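Long-range contacts in ribosomal protein S2-related protein (Deinococcus radiodurans, PDB 2JH3), which binds a [4Fe-4S] cluster and may act as a chelatase of the CbiX type, with sirohydrochlorin ferrochelatase activity: residues A[114-119]-A[254-259]; A[72-77]-A[212-217]; A[322-327]-A[355-360]; A[311-316]-A[351-356]. All blocks are in the same frame, centred on the assembly; numbering follows the deposited sequence.

Contact 1 (A[114-119]-A[254-259]); sequences RPLGAH and AEVVLA
CG lies anti to the backbone N in both Leu116 (chi1 176°) and His119 (chi1 -166°), so a leucine branch from the short 3-10 turn 116-118 and the imidazole just after it reach one flank of the helix that carries 254-259. Val256 makes the same choice at chi1 (-175°), which sets its CG1 methyl between the two. Leu116 touches with CD1 and meets Val256 nearly at a right angle, its CD1 3.6 Å from Val256 CG1. The same methyl reaches Val257 CG2 at 4.0 Å, although the CB of Val257 points away from the turn. His119 instead runs alongside Val256 in the opposite sense, with CD2 3.7 Å from Val256 CG1, and the carbonyl O of Val256 lies over one face of the ring. One helical turn further on, Ala259 CB approaches His119 NE2 obliquely at 3.5 Å.

The turn belongs to the first of two CbiX-like, chelatase-type regions and the helix to the second, so this mostly apolar, buried patch joins the two. Helix 18-35 of the first region packs on the same helix through Val26 and Leu30, which touch Val257. An alanine in place of His119 would probably lose the packing on Ala259 and much of that on Val256, together with the weak hydrogen bond from ND1 to Glu263. The turn itself is held by backbone bonds from Ala118 N to Pro115 O (2.7 Å) and from His119 N to Leu116 O (3.1 Å). Met122, at the start of helix 122-133, touches both Leu116 and Val256.

Contact 2 (A[72-77]-A[212-217]); sequences VFLSEG and FLTHLG
Leu74 forms the tight half of this contact. With CG anti to its carbonyl carbon (chi1 -65°) and CD1 extended beyond it (chi2 -177°), it sets CD1 against the backbone of the opposing loop, 3.4 Å from Leu213 C and 3.6 Å from Thr214 N. Its CB sits over a face of the Phe212 ring, 4.2 Å from the centroid and 26° off the normal, a CH-pi contact. The ring is also brushed by the backbone, Leu74 O lying 3.3 Å from Phe212 CE2; that oxygen accepts a hydrogen bond from Asn154. Met122 touches both Leu74 and Phe212.

Toward the partly exposed Thr214 side chain the fit slackens, its CG2 staying 4.1 Å from Leu74 CG, though the same methyl still reaches Val72 O at 3.7 Å. The threonine turns its hydroxyl into the crowded position between N and carbonyl carbon, where OG1 shares a short 2.5 Å hydrogen bond with His215 ND1.

Each loop follows a parallel strand and ends on an N-cap glycine, Gly77 before helix 78-88 and Gly217 before helix 218-234. Two such strand-loop-helix connections meeting across the interface of paired alpha/beta domains are consistent with the bilobal fold of the chelatase superfamily.

Contact 3 (A[322-327]-A[355-360]); sequences QTVVTP and WRAVLS
Three backbone hydrogen bonds join the strands in parallel: Arg356 N to Gln322 O at 2.8 Å, Val324 N to Arg356 O at 2.9 Å and Val358 N to Val324 O at 2.8 Å. The last two run nearly along the C=O axis, whereas in the first the donor stands 28° above the carbonyl plane. A fourth bond is made by side chains lying next to each other and pointing the same way: Arg356 NH2 donates to Thr323 OG1 at 3.1 Å, within the guanidinium plane. The arginine chain, bent at chi3 (-96°), also pairs NE with Glu307, so two partners fix the rotation of the guanidinium, and Val358 CG2 lies over one of its faces, off toward the rim. Beyond the strand pairing, a water donates to Val325 O and accepts from Ser360 N.

On the sheet face opposite to Thr323 and Arg356, Val324 CG2 packs on Ala357 CB at 3.9 Å. Further along, Leu359 CD2 lies 3.8 Å from Val325 C and looser, at 4.2 Å, from Pro327 CD.

Thr326 and Ser360 each N-cap a helix. Helix 327-333 completes a beta-alpha-beta crossover, its Leu333 covering Val324 and Trp355, while helix 361-371 receives Pro327. Strand 355-359 runs between edge strand 322-324 and the antiparallel strand 305-310.

Contact 4 (A[311-316]-A[351-356]); sequences TLDEGR and LPRGWR
Asp313 and Arg353 cross at about a right angle, their carboxylate and guanidinium planes 27° apart, yet the charged groups do not meet. Instead Asp313 OD2 rests 3.5 Å from Arg353 CB and, through its syn lone pair, accepts the backbone N-H of Gly354 in a nearly straight bond of 2.7 Å. Asp313 OD1 serves Arg316, whose extended chain brings NH1 to 2.8 Å in a salt bridge; the oxygen lies in the guanidinium plane, while the nitrogen comes from 46° out of the carboxylate plane. That bridge spans the type II turn from Asp313 to Arg316, with Gly315 at positive phi. A water donates both to Asp313 OD2 (2.7 Å) and to Trp355 O (2.6 Å).

Leu312 crosses Arg353 obliquely, CD1 lying over one guanidinium face and 3.8 Å from Arg353 CD. Bent at chi3, Arg353 carries its head to Glu338 and to the carbonyl O of Leu426 of the second subunit, with a weak bond to the O of Cys425 there, a residue that binds that subunit's cluster.

An alanine at Asp313 would probably cost Gly354 N its acceptor and Arg316 its salt bridge, loosening the turn from the 351-356 loop. With an arginine, a backbone N-H and a water all directed at its oxygens, the carboxylate is likely to be ionised, and Arg353, paired with Glu338, is turned instead toward the dimer interface.

In the fold
Contacts 1 and 2 are buried and both join the two CbiX-like regions; they touch, Gly117 N lying 2.9 Å from Phe73 O, and their segments alternate along the chain. Both rely on apolar packing between loops or a loop and a helix. Contacts 3 and 4 are partly buried and lie in the DR2241 stabilising domain, where they share Trp355 and Arg356 of strand 355-359. Polar bonds dominate there: backbone pairing within a sheet in contact 3, a carboxylate gripping a loop in contact 4, which alone among the four is touched by the second subunit. The centres of contacts 1 and 4 are about 40 Å apart, on opposite sides of the chain's centre.

Contact 1 (A[114-119]-A[254-259])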
# COMPACT_ATOMS: atom_id res chain seq x y z
N ARG A 114 9.45 -37.34 -7.51
CA ARG A 114 10.44 -36.74 -8.36
C ARG A 114 9.74 -35.64 -9.09
O ARG A 114 8.50 -35.63 -9.24
CB ARG A 114 11.02 -37.81 -9.30
CG ARG A 114 11.84 -38.78 -8.53
CD ARG A 114 12.50 -39.83 -9.48
NE ARG A 114 13.55 -39.23 -10.31
CZ ARG A 114 14.25 -39.91 -11.24
NH1 ARG A 114 13.99 -41.20 -11.47
NH2 ARG A 114 15.16 -39.28 -11.96
N PRO A 115 10.52 -34.67 -9.54
CA PRO A 115 9.96 -33.59 -10.31
C PRO A 115 9.52 -33.92 -11.72
O PRO A 115 10.05 -34.87 -12.36
CB PRO A 115 11.08 -32.57 -10.32
CG PRO A 115 12.26 -33.24 -9.82
CD PRO A 115 11.96 -34.51 -9.28
N LEU A 116 8.56 -33.13 -12.21
CA LEU A 116 8.00 -33.25 -13.57
C LEU A 116 9.11 -33.47 -14.56
O LEU A 116 9.06 -34.39 -15.38
CB LEU A 116 7.27 -31.97 -13.94
CG LEU A 116 6.71 -31.89 -15.33
CD1 LEU A 116 5.75 -33.06 -15.52
CD2 LEU A 116 5.99 -30.62 -15.56
N GLY A 117 10.16 -32.66 -14.43
CA GLY A 117 11.26 -32.68 -15.39
C GLY A 117 12.00 -33.99 -15.42
O GLY A 117 12.62 -34.30 -16.42
N ALA A 118 11.94 -34.77 -14.35
CA ALA A 118 12.60 -36.11 -14.31
C ALA A 118 11.84 -37.27 -14.98
O ALA A 118 12.40 -38.34 -15.24
CB ALA A 118 12.93 -36.49 -12.86
N HIS A 119 10.54 -37.12 -15.19
CA HIS A 119 9.76 -38.22 -15.71
C HIS A 119 9.96 -38.44 -17.24
O HIS A 119 9.96 -37.48 -18.05
CB HIS A 119 8.29 -38.07 -15.39
CG HIS A 119 7.49 -39.32 -15.63
ND1 HIS A 119 7.32 -40.29 -14.68
CD2 HIS A 119 6.83 -39.75 -16.73
CE1 HIS A 119 6.57 -41.26 -15.18
NE2 HIS A 119 6.26 -40.95 -16.43
N ALA A 254 -0.06 -32.64 -18.31
CA ALA A 254 -1.00 -33.17 -17.29
C ALA A 254 -0.90 -34.67 -17.19
O ALA A 254 -0.92 -35.24 -16.10
CB ALA A 254 -2.43 -32.79 -17.57
N GLU A 255 -0.74 -35.32 -18.35
CA GLU A 255 -0.57 -36.77 -18.36
C GLU A 255 0.72 -37.22 -17.73
O GLU A 255 0.77 -38.30 -17.14
CB GLU A 255 -0.75 -37.34 -19.79
CG GLU A 255 -2.27 -37.47 -20.18
CD GLU A 255 -3.06 -38.43 -19.22
OE1 GLU A 255 -2.65 -39.60 -18.97
OE2 GLU A 255 -4.13 -38.01 -18.70
N VAL A 256 1.78 -36.41 -17.83
CA VAL A 256 3.03 -36.77 -17.17
C VAL A 256 2.92 -36.68 -15.64
O VAL A 256 3.41 -37.53 -14.92
CB VAL A 256 4.24 -35.87 -17.66
CG1 VAL A 256 5.49 -36.34 -17.05
CG2 VAL A 256 4.34 -35.86 -19.22
N VAL A 257 2.31 -35.61 -15.17
CA VAL A 257 2.04 -35.41 -13.73
C VAL A 257 1.29 -36.60 -13.14
O VAL A 257 1.66 -37.11 -12.07
CB VAL A 257 1.24 -34.11 -13.53
CG1 VAL A 257 0.58 -34.05 -12.11
CG2 VAL A 257 2.13 -32.91 -13.74
N LEU A 258 0.25 -37.03 -13.84
CA LEU A 258 -0.55 -38.23 -13.46
C LEU A 258 0.29 -39.50 -13.36
O LEU A 258 0.20 -40.26 -12.37
CB LEU A 258 -1.72 -38.43 -14.40
CG LEU A 258 -2.95 -37.51 -14.27
CD1 LEU A 258 -4.04 -37.90 -15.26
CD2 LEU A 258 -3.53 -37.54 -12.88
N ALA A 259 1.18 -39.69 -14.34
CA ALA A 259 2.10 -40.82 -14.36
C ALA A 259 3.05 -40.76 -13.22
O ALA A 259 3.32 -41.78 -12.58
CB ALA A 259 2.83 -40.91 -15.72

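Contact 2 (A[72-77]-A[212-217])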
# COMPACT_ATOMS: atom_id res chain seq x y z
N VAL A 72 6.14 -29.32 -9.97
CA VAL A 72 6.06 -28.85 -11.36
C VAL A 72 7.31 -27.98 -11.64
O VAL A 72 7.23 -26.75 -11.72
CB VAL A 72 4.70 -28.11 -11.63
CG1 VAL A 72 4.54 -27.75 -13.15
CG2 VAL A 72 3.57 -28.99 -11.27
N PHE A 73 8.46 -28.65 -11.67
CA PHE A 73 9.75 -28.06 -11.92
C PHE A 73 10.41 -28.92 -12.99
O PHE A 73 10.29 -30.17 -12.98
CB PHE A 73 10.68 -28.05 -10.70
CG PHE A 73 10.30 -27.03 -9.65
CD1 PHE A 73 11.11 -25.94 -9.40
CD2 PHE A 73 9.11 -27.16 -8.94
CE1 PHE A 73 10.76 -24.99 -8.45
CE2 PHE A 73 8.76 -26.23 -7.98
CZ PHE A 73 9.59 -25.14 -7.74
N LEU A 74 11.10 -28.24 -13.91
CA LEU A 74 11.73 -28.93 -15.03
C LEU A 74 13.20 -29.04 -14.75
O LEU A 74 14.03 -28.83 -15.62
CB LEU A 74 11.42 -28.21 -16.34
CG LEU A 74 9.94 -28.28 -16.67
CD1 LEU A 74 9.61 -27.64 -17.99
CD2 LEU A 74 9.48 -29.69 -16.77
N SER A 75 13.53 -29.33 -13.51
CA SER A 75 14.90 -29.61 -13.12
C SER A 75 14.80 -30.59 -11.96
O SER A 75 13.68 -30.86 -11.44
CB SER A 75 15.61 -28.37 -12.68
OG SER A 75 14.87 -27.77 -11.59
N GLU A 76 15.94 -31.17 -11.60
CA GLU A 76 16.01 -32.09 -10.49
C GLU A 76 17.35 -31.80 -9.91
O GLU A 76 18.36 -32.06 -10.53
CB GLU A 76 15.90 -33.54 -10.95
CG GLU A 76 16.05 -34.58 -9.88
CD GLU A 76 15.66 -35.97 -10.41
OE1 GLU A 76 16.04 -36.29 -11.60
OE2 GLU A 76 15.00 -36.71 -9.64
N GLY A 77 17.35 -31.18 -8.75
CA GLY A 77 18.54 -30.51 -8.29
C GLY A 77 18.27 -29.97 -6.91
O GLY A 77 17.36 -30.44 -6.21
N PHE A 212 12.61 -25.97 -22.81
CA PHE A 212 12.34 -26.92 -21.66
C PHE A 212 12.17 -26.08 -20.39
O PHE A 212 12.99 -26.13 -19.51
CB PHE A 212 13.48 -27.89 -21.48
CG PHE A 212 13.17 -29.03 -20.54
CD1 PHE A 212 12.20 -29.97 -20.89
CD2 PHE A 212 13.92 -29.24 -19.38
CE1 PHE A 212 11.93 -31.07 -20.06
CE2 PHE A 212 13.64 -30.32 -18.57
CZ PHE A 212 12.64 -31.25 -18.93
N LEU A 213 11.11 -25.29 -20.38
CA LEU A 213 10.80 -24.30 -19.34
C LEU A 213 9.33 -24.43 -18.95
O LEU A 213 8.47 -24.73 -19.80
CB LEU A 213 10.98 -22.88 -19.95
CG LEU A 213 12.31 -22.14 -19.95
CD1 LEU A 213 13.47 -22.91 -19.46
CD2 LEU A 213 12.55 -21.54 -21.32
N THR A 214 9.01 -24.15 -17.68
CA THR A 214 7.60 -24.06 -17.31
C THR A 214 6.97 -22.86 -17.95
O THR A 214 5.80 -22.91 -18.35
CB THR A 214 7.38 -23.94 -15.78
OG1 THR A 214 8.19 -22.88 -15.28
CG2 THR A 214 7.74 -25.23 -15.07
N HIS A 215 7.73 -21.78 -18.03
CA HIS A 215 7.23 -20.51 -18.57
C HIS A 215 8.36 -19.72 -19.15
O HIS A 215 9.53 -20.08 -19.01
CB HIS A 215 6.57 -19.66 -17.46
CG HIS A 215 7.50 -19.38 -16.34
ND1 HIS A 215 7.95 -20.38 -15.49
CD2 HIS A 215 8.14 -18.25 -15.97
CE1 HIS A 215 8.80 -19.86 -14.62
NE2 HIS A 215 8.94 -18.57 -14.90
N LEU A 216 7.98 -18.62 -19.78
CA LEU A 216 8.95 -17.68 -20.31
C LEU A 216 8.53 -16.26 -19.98
O LEU A 216 7.58 -15.73 -20.56
CB LEU A 216 9.07 -17.90 -21.84
CG LEU A 216 10.36 -17.39 -22.49
CD1 LEU A 216 11.57 -18.06 -21.91
CD2 LEU A 216 10.27 -17.63 -23.97
N GLY A 217 9.21 -15.68 -19.00
CA GLY A 217 8.98 -14.30 -18.64
C GLY A 217 9.40 -13.38 -19.75
O GLY A 217 10.01 -13.80 -20.73

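Contact 3 (A[322-327]-A[355-360])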
# COMPACT_ATOMS: atom_id res chain seq x y z
N GLN A 322 -17.84 -7.28 -12.88
CA GLN A 322 -17.51 -8.42 -13.74
C GLN A 322 -17.83 -9.70 -12.94
O GLN A 322 -17.36 -9.87 -11.85
CB GLN A 322 -16.05 -8.38 -14.19
CG GLN A 322 -15.63 -9.61 -14.94
CD GLN A 322 -14.20 -9.58 -15.41
OE1 GLN A 322 -13.48 -8.57 -15.26
NE2 GLN A 322 -13.79 -10.67 -16.05
N THR A 323 -18.66 -10.56 -13.49
CA THR A 323 -19.08 -11.80 -12.82
C THR A 323 -18.25 -12.94 -13.24
O THR A 323 -18.07 -13.16 -14.47
CB THR A 323 -20.55 -12.16 -13.19
OG1 THR A 323 -21.39 -11.15 -12.69
CG2 THR A 323 -21.04 -13.47 -12.53
N VAL A 324 -17.81 -13.75 -12.28
CA VAL A 324 -17.22 -15.04 -12.55
C VAL A 324 -17.93 -16.08 -11.78
O VAL A 324 -18.61 -15.79 -10.75
CB VAL A 324 -15.75 -15.09 -12.14
CG1 VAL A 324 -14.89 -14.26 -13.12
CG2 VAL A 324 -15.54 -14.65 -10.72
N VAL A 325 -17.75 -17.33 -12.22
CA VAL A 325 -18.58 -18.39 -11.65
C VAL A 325 -17.76 -19.61 -11.29
O VAL A 325 -18.32 -20.66 -11.04
CB VAL A 325 -19.77 -18.74 -12.62
CG1 VAL A 325 -20.70 -17.56 -12.81
CG2 VAL A 325 -19.23 -19.29 -13.95
N THR A 326 -16.42 -19.52 -11.37
CA THR A 326 -15.51 -20.64 -11.06
C THR A 326 -14.48 -20.14 -10.03
O THR A 326 -14.19 -18.95 -9.93
CB THR A 326 -14.70 -21.14 -12.31
OG1 THR A 326 -13.94 -20.05 -12.79
CG2 THR A 326 -15.60 -21.56 -13.42
N PRO A 327 -13.99 -21.02 -9.18
CA PRO A 327 -12.86 -20.67 -8.25
C PRO A 327 -11.65 -20.13 -8.95
O PRO A 327 -10.98 -19.18 -8.51
CB PRO A 327 -12.54 -22.01 -7.60
CG PRO A 327 -13.78 -22.77 -7.70
CD PRO A 327 -14.51 -22.37 -8.89
N TRP A 355 -15.47 -6.78 -9.19
CA TRP A 355 -15.78 -8.17 -9.51
C TRP A 355 -16.86 -8.74 -8.61
O TRP A 355 -17.13 -8.21 -7.52
CB TRP A 355 -14.50 -8.99 -9.44
CG TRP A 355 -13.90 -8.99 -8.05
CD1 TRP A 355 -12.99 -8.13 -7.59
CD2 TRP A 355 -14.19 -9.88 -6.95
NE1 TRP A 355 -12.69 -8.38 -6.32
CE2 TRP A 355 -13.45 -9.43 -5.87
CE3 TRP A 355 -15.02 -10.99 -6.78
CZ2 TRP A 355 -13.46 -10.08 -4.62
CZ3 TRP A 355 -15.04 -11.64 -5.56
CH2 TRP A 355 -14.30 -11.16 -4.49
N ARG A 356 -17.52 -9.81 -9.05
CA ARG A 356 -18.40 -10.62 -8.16
C ARG A 356 -18.32 -12.11 -8.52
O ARG A 356 -18.32 -12.46 -9.69
CB ARG A 356 -19.86 -10.15 -8.16
CG ARG A 356 -20.71 -10.55 -9.30
CD ARG A 356 -21.99 -9.81 -9.42
NE ARG A 356 -23.12 -10.53 -8.81
CZ ARG A 356 -23.86 -11.46 -9.40
NH1 ARG A 356 -24.86 -12.01 -8.75
NH2 ARG A 356 -23.63 -11.80 -10.66
N ALA A 357 -18.19 -12.98 -7.54
CA ALA A 357 -18.13 -14.38 -7.84
C ALA A 357 -19.41 -15.01 -7.41
O ALA A 357 -19.83 -14.81 -6.25
CB ALA A 357 -16.96 -15.07 -7.15
N VAL A 358 -20.01 -15.84 -8.27
CA VAL A 358 -21.18 -16.62 -7.86
C VAL A 358 -20.81 -18.08 -7.89
O VAL A 358 -20.50 -18.61 -8.94
CB VAL A 358 -22.39 -16.30 -8.73
CG1 VAL A 358 -23.58 -17.24 -8.42
CG2 VAL A 358 -22.84 -14.89 -8.49
N LEU A 359 -20.74 -18.71 -6.70
CA LEU A 359 -20.24 -20.08 -6.54
C LEU A 359 -21.30 -21.03 -5.93
O LEU A 359 -22.08 -20.66 -5.11
CB LEU A 359 -19.00 -20.14 -5.60
CG LEU A 359 -17.79 -19.34 -6.04
CD1 LEU A 359 -16.61 -19.48 -5.11
CD2 LEU A 359 -17.34 -19.62 -7.48
N SER A 360 -21.31 -22.26 -6.46
CA SER A 360 -22.09 -23.30 -5.91
C SER A 360 -21.50 -23.70 -4.56
O SER A 360 -20.31 -23.42 -4.30
CB SER A 360 -22.01 -24.46 -6.89
OG SER A 360 -20.73 -25.03 -6.83
O HOH W 1 -19.42 -22.35 -9.02

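Contact 4 (A[311-316]-A[351-356])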
# COMPACT_ATOMS: atom_id res chain seq x y z
N THR A 311 -15.76 -5.95 -0.07
CA THR A 311 -16.54 -5.15 0.82
C THR A 311 -16.74 -3.67 0.42
O THR A 311 -17.80 -3.09 0.70
CB THR A 311 -15.99 -5.24 2.22
OG1 THR A 311 -14.61 -4.97 2.18
CG2 THR A 311 -16.17 -6.60 2.82
N LEU A 312 -15.79 -3.04 -0.26
CA LEU A 312 -15.94 -1.69 -0.77
C LEU A 312 -17.04 -1.58 -1.86
O LEU A 312 -17.51 -0.50 -2.16
CB LEU A 312 -14.59 -1.13 -1.34
CG LEU A 312 -13.46 -0.80 -0.31
CD1 LEU A 312 -12.18 -0.44 -1.06
CD2 LEU A 312 -13.87 0.30 0.58
N ASP A 313 -17.32 -2.70 -2.53
CA ASP A 313 -18.35 -2.81 -3.54
C ASP A 313 -19.70 -3.25 -2.96
O ASP A 313 -20.58 -3.54 -3.75
CB ASP A 313 -17.89 -3.84 -4.64
CG ASP A 313 -16.82 -3.26 -5.58
OD1 ASP A 313 -16.75 -2.00 -5.74
OD2 ASP A 313 -16.04 -4.08 -6.13
N GLU A 314 -19.87 -3.39 -1.62
CA GLU A 314 -21.20 -3.58 -1.05
C GLU A 314 -22.20 -2.60 -1.65
O GLU A 314 -21.86 -1.48 -1.86
CB GLU A 314 -21.18 -3.48 0.48
CG GLU A 314 -22.47 -3.96 1.04
CD GLU A 314 -22.63 -3.85 2.52
OE1 GLU A 314 -21.67 -3.49 3.25
OE2 GLU A 314 -23.74 -4.26 2.94
N GLY A 315 -23.42 -3.04 -2.02
CA GLY A 315 -24.43 -2.13 -2.56
C GLY A 315 -24.28 -1.76 -4.05
O GLY A 315 -25.15 -1.15 -4.70
N ARG A 316 -23.18 -2.15 -4.65
CA ARG A 316 -22.90 -1.69 -5.97
C ARG A 316 -23.75 -2.49 -6.97
O ARG A 316 -23.88 -3.70 -6.87
CB ARG A 316 -21.41 -1.89 -6.29
CG ARG A 316 -20.97 -1.17 -7.47
CD ARG A 316 -19.47 -1.09 -7.48
NE ARG A 316 -19.00 -0.75 -8.79
CZ ARG A 316 -17.75 -0.80 -9.21
NH1 ARG A 316 -16.72 -1.19 -8.47
NH2 ARG A 316 -17.53 -0.44 -10.43
N LEU A 351 -6.79 -5.97 -2.36
CA LEU A 351 -7.69 -6.74 -3.19
C LEU A 351 -8.32 -5.72 -4.10
O LEU A 351 -8.68 -4.67 -3.66
CB LEU A 351 -8.77 -7.42 -2.36
CG LEU A 351 -9.62 -8.53 -2.94
CD1 LEU A 351 -8.74 -9.64 -3.19
CD2 LEU A 351 -10.71 -8.89 -1.96
N PRO A 352 -8.40 -6.00 -5.38
CA PRO A 352 -9.06 -5.10 -6.30
C PRO A 352 -10.61 -5.14 -6.23
O PRO A 352 -11.21 -6.11 -5.80
CB PRO A 352 -8.49 -5.54 -7.67
CG PRO A 352 -8.37 -7.02 -7.50
CD PRO A 352 -7.89 -7.20 -6.06
N ARG A 353 -11.20 -4.00 -6.57
CA ARG A 353 -12.60 -3.82 -6.72
C ARG A 353 -13.04 -4.24 -8.13
O ARG A 353 -12.25 -4.55 -8.98
CB ARG A 353 -13.01 -2.37 -6.43
CG ARG A 353 -12.91 -1.99 -4.99
CD ARG A 353 -13.05 -0.48 -4.80
NE ARG A 353 -11.82 0.22 -5.13
CZ ARG A 353 -11.58 1.53 -5.02
NH1 ARG A 353 -12.53 2.35 -4.61
NH2 ARG A 353 -10.34 1.98 -5.28
N GLY A 354 -14.34 -4.38 -8.27
CA GLY A 354 -14.96 -4.48 -9.59
C GLY A 354 -15.48 -5.82 -10.08
O GLY A 354 -16.00 -5.93 -11.19
N TRP A 355 -15.47 -6.78 -9.19
CA TRP A 355 -15.78 -8.17 -9.51
C TRP A 355 -16.86 -8.74 -8.61
O TRP A 355 -17.13 -8.21 -7.52
CB TRP A 355 -14.50 -8.99 -9.44
CG TRP A 355 -13.90 -8.99 -8.05
CD1 TRP A 355 -12.99 -8.13 -7.59
CD2 TRP A 355 -14.19 -9.88 -6.95
NE1 TRP A 355 -12.69 -8.38 -6.32
CE2 TRP A 355 -13.45 -9.43 -5.87
CE3 TRP A 355 -15.02 -10.99 -6.78
CZ2 TRP A 355 -13.46 -10.08 -4.62
CZ3 TRP A 355 -15.04 -11.64 -5.56
CH2 TRP A 355 -14.30 -11.16 -4.49
N ARG A 356 -17.52 -9.81 -9.05
CA ARG A 356 -18.40 -10.62 -8.16
C ARG A 356 -18.32 -12.11 -8.52
O ARG A 356 -18.32 -12.46 -9.69
CB ARG A 356 -19.86 -10.15 -8.16
CG ARG A 356 -20.71 -10.55 -9.30
CD ARG A 356 -21.99 -9.81 -9.42
NE ARG A 356 -23.12 -10.53 -8.81
CZ ARG A 356 -23.86 -11.46 -9.40
NH1 ARG A 356 -24.86 -12.01 -8.75
NH2 ARG A 356 -23.63 -11.80 -10.66
O HOH W 2 -15.80 -6.71 -5.87